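Local coordinates for protein mannan endo-1,6-alpha-mannosidase (Chaetomium thermophilum, PDB 6RY0) that probably acts as a family 76 glycosidase or transglycosidase on alpha-1,6-mannosidic linkages, in the transfer of GPI-anchored glycoproteins into the fungal cell wall, at residues A[223-226]-A[227-231]; A[343-346]-A[347-351]. One frame throughout, in Å; residues are numbered along the deposited sequence. Where two conformers were deposited one is given.

Two short lengths of alpha-helix, of about two and a half turns each, lie inside the glycosyl hydrolase family 76 region. Contact 1 (223-226 with 227-231) occupies the C-terminal half of helix 216-231, and contact 2 (343-346 with 347-351) opens near the start of helix 342-358. Their centres are 28 Å apart and their nearest atoms about 14 Å, so they do not touch. Each centre lies 20 Å from that of the chain, and both contacts are away from the calcium site of Asp73 and His385. Helix 281-298 borders both: it supplies Lys282, Trp283 and Arg286 near contact 1, and Leu291, Thr292 and Leu295 beside contact 2.

Contact 1 (A[223-226]-A[227-231]); sequences EKIF and DWLYA
Asp227 N donates to Glu223 O at 2.9 Å, the first of four successive i to i+4 bonds that make this an unbroken run of alpha-helix. The next, Trp228 N to Lys224 O, is the most bent at 148°, whereas Leu229 N to Ile225 O is straighter; Tyr230 N to Phe226 O, at 2.9 Å, completes the set. The carboxylate of Asp227 folds back along the helix, its CG beside its own backbone N (chi1 -73°), which sets that carbon 3.2 Å from Glu223 O. OD1 has a long, weak ion pair with Arg286, and replacing Asp227 by an alanine would probably leave that arginine without this weak partner and take away the oxygen beside Phe226 CD1. The ring plane stands 74° from the carboxylate plane, and Phe226 CD1 lies 4.1 Å from Asp227 OD1. On another side of the helix the apolar contact is looser, Ile225 CG2 approaching Leu229 CD1 at 4.4 Å. Glu223 reaches away from the helix to a salt bridge with Lys282 and a hydrogen bond from Trp283, whose ring also meets Phe226 edge-to-face. Trp228 NE1 bonds to Cys176 O. Within the (alpha/alpha)6 barrel of family 76, these side chains join the helix to 281-298, to 196-213 through Asn199, which meets Ile225, Trp228 and Leu229, and to 261-278, where Leu229 reaches Leu267.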
loop_
_atom_site.group_PDB
_atom_site.type_symbol
_atom_site.label_atom_id
_atom_site.label_comp_id
_atom_site.label_asym_id
_atom_site.label_seq_id
_atom_site.Cartn_x
_atom_site.Cartn_y
_atom_site.Cartn_z
ATOM N N GLU A 223 11.315 -14.174 -4.501
ATOM C CA GLU A 223 10.989 -15.396 -5.263
ATOM C C GLU A 223 10.426 -16.450 -4.301
ATOM O O GLU A 223 9.419 -17.112 -4.580
ATOM C CB GLU A 223 12.227 -15.979 -6.022
ATOM C CG GLU A 223 12.977 -15.118 -7.141
ATOM C CD GLU A 223 12.600 -15.433 -8.623
ATOM O OE1 GLU A 223 11.652 -16.236 -8.788
ATOM O OE2 GLU A 223 13.222 -14.845 -9.619
ATOM N N LYS A 224 11.130 -16.664 -3.189
ATOM C CA LYS A 224 10.747 -17.695 -2.240
ATOM C C LYS A 224 9.349 -17.433 -1.702
ATOM O O LYS A 224 8.525 -18.361 -1.584
ATOM C CB LYS A 224 11.783 -17.725 -1.102
ATOM C CG LYS A 224 11.544 -18.756 -0.039
ATOM C CD LYS A 224 12.659 -18.678 1.006
ATOM C CE LYS A 224 13.078 -20.007 1.603
ATOM N NZ LYS A 224 11.983 -20.514 2.401
ATOM N N ILE A 225 9.068 -16.188 -1.318
ATOM C CA ILE A 225 7.766 -15.893 -0.721
ATOM C C ILE A 225 6.650 -15.978 -1.753
ATOM O O ILE A 225 5.561 -16.494 -1.450
ATOM C CB ILE A 225 7.785 -14.517 -0.044
ATOM C CG1 ILE A 225 8.756 -14.485 1.096
ATOM C CG2 ILE A 225 6.384 -14.044 0.320
ATOM C CD1 ILE A 225 8.303 -15.302 2.280
ATOM N N PHE A 226 6.889 -15.513 -2.971
ATOM C CA PHE A 226 5.887 -15.659 -4.023
ATOM C C PHE A 226 5.588 -17.131 -4.280
ATOM O O PHE A 226 4.432 -17.540 -4.396
ATOM C CB PHE A 226 6.369 -14.990 -5.302
ATOM C CG PHE A 226 5.272 -14.876 -6.321
ATOM C CD1 PHE A 226 4.998 -15.920 -7.179
ATOM C CD2 PHE A 226 4.500 -13.707 -6.422
ATOM C CE1 PHE A 226 3.960 -15.792 -8.112
ATOM C CE2 PHE A 226 3.489 -13.594 -7.337
ATOM C CZ PHE A 226 3.229 -14.631 -8.157
ATOM N N ASP A 227 6.646 -17.942 -4.355
ATOM C CA ASP A 227 6.458 -19.347 -4.623
ATOM C C ASP A 227 5.691 -20.029 -3.500
ATOM O O ASP A 227 4.921 -20.961 -3.752
ATOM C CB ASP A 227 7.791 -20.008 -4.905
ATOM C CG ASP A 227 8.362 -19.627 -6.285
ATOM O OD1 ASP A 227 7.666 -18.970 -7.103
ATOM O OD2 ASP A 227 9.525 -19.959 -6.520
ATOM N N TRP A 228 5.876 -19.560 -2.267
ATOM C CA TRP A 228 5.112 -20.056 -1.143
ATOM C C TRP A 228 3.625 -19.690 -1.270
ATOM O O TRP A 228 2.752 -20.521 -1.090
ATOM C CB TRP A 228 5.702 -19.542 0.190
ATOM C CG TRP A 228 4.925 -20.042 1.357
ATOM C CD1 TRP A 228 5.078 -21.255 1.978
ATOM C CD2 TRP A 228 3.819 -19.393 2.003
ATOM N NE1 TRP A 228 4.134 -21.397 2.956
ATOM C CE2 TRP A 228 3.343 -20.277 2.995
ATOM C CE3 TRP A 228 3.188 -18.152 1.857
ATOM C CZ2 TRP A 228 2.281 -19.973 3.812
ATOM C CZ3 TRP A 228 2.133 -17.839 2.689
ATOM C CH2 TRP A 228 1.679 -18.752 3.632
ATOM N N LEU A 229 3.344 -18.423 -1.594
ATOM C CA LEU A 229 1.973 -17.984 -1.793
ATOM C C LEU A 229 1.265 -18.817 -2.878
ATOM O O LEU A 229 0.071 -19.099 -2.790
ATOM C CB LEU A 229 1.946 -16.513 -2.172
ATOM C CG LEU A 229 2.125 -15.541 -1.007
ATOM C CD1 LEU A 229 2.363 -14.129 -1.538
ATOM C CD2 LEU A 229 0.929 -15.569 -0.071
ATOM N N TYR A 230 2.016 -19.137 -3.927
ATOM C CA TYR A 230 1.464 -19.971 -4.993
ATOM C C TYR A 230 1.259 -21.388 -4.463
ATOM O O TYR A 230 0.172 -21.953 -4.608
ATOM C CB TYR A 230 2.371 -19.945 -6.230
ATOM C CG TYR A 230 1.713 -20.557 -7.440
ATOM C CD1 TYR A 230 0.777 -19.836 -8.161
ATOM C CD2 TYR A 230 2.020 -21.833 -7.848
ATOM C CE1 TYR A 230 0.135 -20.383 -9.255
ATOM C CE2 TYR A 230 1.379 -22.382 -8.968
ATOM C CZ TYR A 230 0.451 -21.645 -9.652
ATOM O OH TYR A 230 -0.221 -22.151 -10.747
ATOM N N ALA A 231 2.274 -21.975 -3.839
ATOM C CA ALA A 231 2.162 -23.356 -3.375
ATOM C C ALA A 231 1.014 -23.554 -2.390
ATOM O O ALA A 231 0.252 -24.511 -2.520
ATOM C CB ALA A 231 3.491 -23.799 -2.743
#

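Contact 2 (A[343-346]-A[347-351]); sequences DRIL and PVLRT
Ile345 and Leu349 meet one turn apart in a proline-kinked alpha-helix, with Pro347 two residues beyond Ile345. The backbone bonds record the kink. Pro347 has no N-H to give to Asp343 O, and Val348 N turns to Ile345 O in a weak bond of 3.1 Å, bent to 124°, instead of reaching Arg344 O. Regular i to i+4 pairing resumes with Leu349 N, whose bond to Ile345 O is nearly straight at 171°; Arg350 N follows, bonding to Leu346 O at 3.0 Å. Ile345 O thus accepts two N-H groups, one well aligned and one poorly. Aliphatic groups fill the places the missing bonds would have taken: Pro347 CD sits 3.3 Å from Asp343 O, and Val348 CG2, in the conformer given, is 3.5 Å from Arg344 O. Among the charged ends, Arg350 pairs with Glu354 one turn on in the same helix and with Asp31 elsewhere in the chain, and Arg344 NH2 bonds to Thr292 of helix 281-298. Side-chain packing joins the helix to its surroundings, Ile345 lying on Val334 and Thr335 of helix 323-337 and Leu349 on His328 and Phe299. Along the helix, the side chains of Ile345 and Leu349 leave on one flank, alongside each other. With CG2 anti to its own backbone nitrogen, Ile345 brings that methyl to 3.6 Å from Leu349 CD1.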
loop_
_atom_site.group_PDB
_atom_site.type_symbol
_atom_site.label_atom_id
_atom_site.label_comp_id
_atom_site.label_asym_id
_atom_site.label_seq_id
_atom_site.Cartn_x
_atom_site.Cartn_y
_atom_site.Cartn_z
ATOM N N ASP A 343 -1.410 -0.548 -22.129
ATOM C CA ASP A 343 -2.701 -0.404 -22.784
ATOM C C ASP A 343 -3.797 -1.258 -22.159
ATOM O O ASP A 343 -4.970 -0.992 -22.378
ATOM C CB ASP A 343 -2.588 -0.717 -24.278
ATOM C CG ASP A 343 -1.736 0.300 -25.040
ATOM O OD1 ASP A 343 -1.515 1.426 -24.542
ATOM O OD2 ASP A 343 -1.320 -0.025 -26.160
ATOM N N ARG A 344 -3.435 -2.252 -21.348
ATOM C CA ARG A 344 -4.410 -3.004 -20.587
ATOM C C ARG A 344 -4.856 -2.238 -19.333
ATOM O O ARG A 344 -5.952 -2.454 -18.844
ATOM C CB ARG A 344 -3.872 -4.366 -20.150
ATOM C CG ARG A 344 -3.504 -5.282 -21.315
ATOM C CD ARG A 344 -3.023 -6.630 -20.806
ATOM N NE ARG A 344 -4.118 -7.374 -20.220
ATOM C CZ ARG A 344 -3.966 -8.544 -19.581
ATOM N NH1 ARG A 344 -2.766 -9.028 -19.313
ATOM N NH2 ARG A 344 -5.034 -9.218 -19.191
ATOM N N ILE A 345 -3.996 -1.392 -18.800
ATOM C CA ILE A 345 -4.207 -0.796 -17.501
ATOM C C ILE A 345 -4.708 0.657 -17.608
ATOM O O ILE A 345 -5.691 1.013 -16.961
ATOM C CB ILE A 345 -2.921 -0.855 -16.637
ATOM C CG1 ILE A 345 -2.651 -2.327 -16.257
ATOM C CG2 ILE A 345 -3.051 0.049 -15.404
ATOM C CD1 ILE A 345 -1.336 -2.521 -15.503
ATOM N N LEU A 346 -4.011 1.522 -18.342
ATOM C CA LEU A 346 -4.339 2.946 -18.269
ATOM C C LEU A 346 -5.775 3.266 -18.652
ATOM O O LEU A 346 -6.396 4.081 -17.981
ATOM C CB LEU A 346 -3.346 3.813 -19.035
ATOM C CG LEU A 346 -1.917 3.775 -18.492
ATOM C CD1 LEU A 346 -1.057 4.777 -19.243
ATOM C CD2 LEU A 346 -1.815 4.048 -17.009
ATOM N N PRO A 347 -6.352 2.646 -19.699
ATOM C CA PRO A 347 -7.745 3.005 -20.038
ATOM C C PRO A 347 -8.734 2.636 -18.951
ATOM O O PRO A 347 -9.751 3.321 -18.770
ATOM C CB PRO A 347 -7.993 2.229 -21.337
ATOM C CG PRO A 347 -6.633 2.047 -21.912
ATOM C CD PRO A 347 -5.739 1.803 -20.732
ATOM N N VAL A 348 -8.479 1.544 -18.221
ATOM C CA VAL A 348 -9.362 1.097 -17.171
ATOM C C VAL A 348 -9.198 1.973 -15.909
ATOM O O VAL A 348 -10.166 2.323 -15.235
ATOM C CB VAL A 348 -9.051 -0.400 -16.928
ATOM C CG1 VAL A 348 -9.898 -0.949 -15.846
ATOM C CG2 VAL A 348 -9.197 -1.209 -18.247
ATOM N N LEU A 349 -7.961 2.357 -15.592
ATOM C CA LEU A 349 -7.787 3.314 -14.507
ATOM C C LEU A 349 -8.491 4.627 -14.845
ATOM O O LEU A 349 -9.026 5.291 -13.948
ATOM C CB LEU A 349 -6.327 3.540 -14.160
ATOM C CG LEU A 349 -5.568 2.305 -13.676
ATOM C CD1 LEU A 349 -4.168 2.705 -13.261
ATOM C CD2 LEU A 349 -6.307 1.570 -12.558
ATOM N N ARG A 350 -8.474 5.022 -16.105
ATOM C CA ARG A 350 -9.162 6.251 -16.472
ATOM C C ARG A 350 -10.667 6.150 -16.232
ATOM O O ARG A 350 -11.255 7.076 -15.648
ATOM C CB ARG A 350 -8.864 6.596 -17.933
ATOM C CG ARG A 350 -9.708 7.683 -18.520
ATOM C CD ARG A 350 -9.317 9.012 -17.961
ATOM N NE ARG A 350 -10.346 10.000 -18.293
ATOM C CZ ARG A 350 -10.187 11.294 -18.133
ATOM N NH1 ARG A 350 -8.999 11.762 -17.728
ATOM N NH2 ARG A 350 -11.207 12.100 -18.374
ATOM N N THR A 351 -11.327 5.088 -16.696
ATOM C CA THR A 351 -12.750 4.987 -16.453
ATOM C C THR A 351 -13.059 4.874 -14.956
ATOM O O THR A 351 -14.077 5.373 -14.473
ATOM C CB THR A 351 -13.412 3.845 -17.241
ATOM O OG1 THR A 351 -12.658 2.640 -17.069
ATOM C CG2 THR A 351 -13.438 4.187 -18.723
#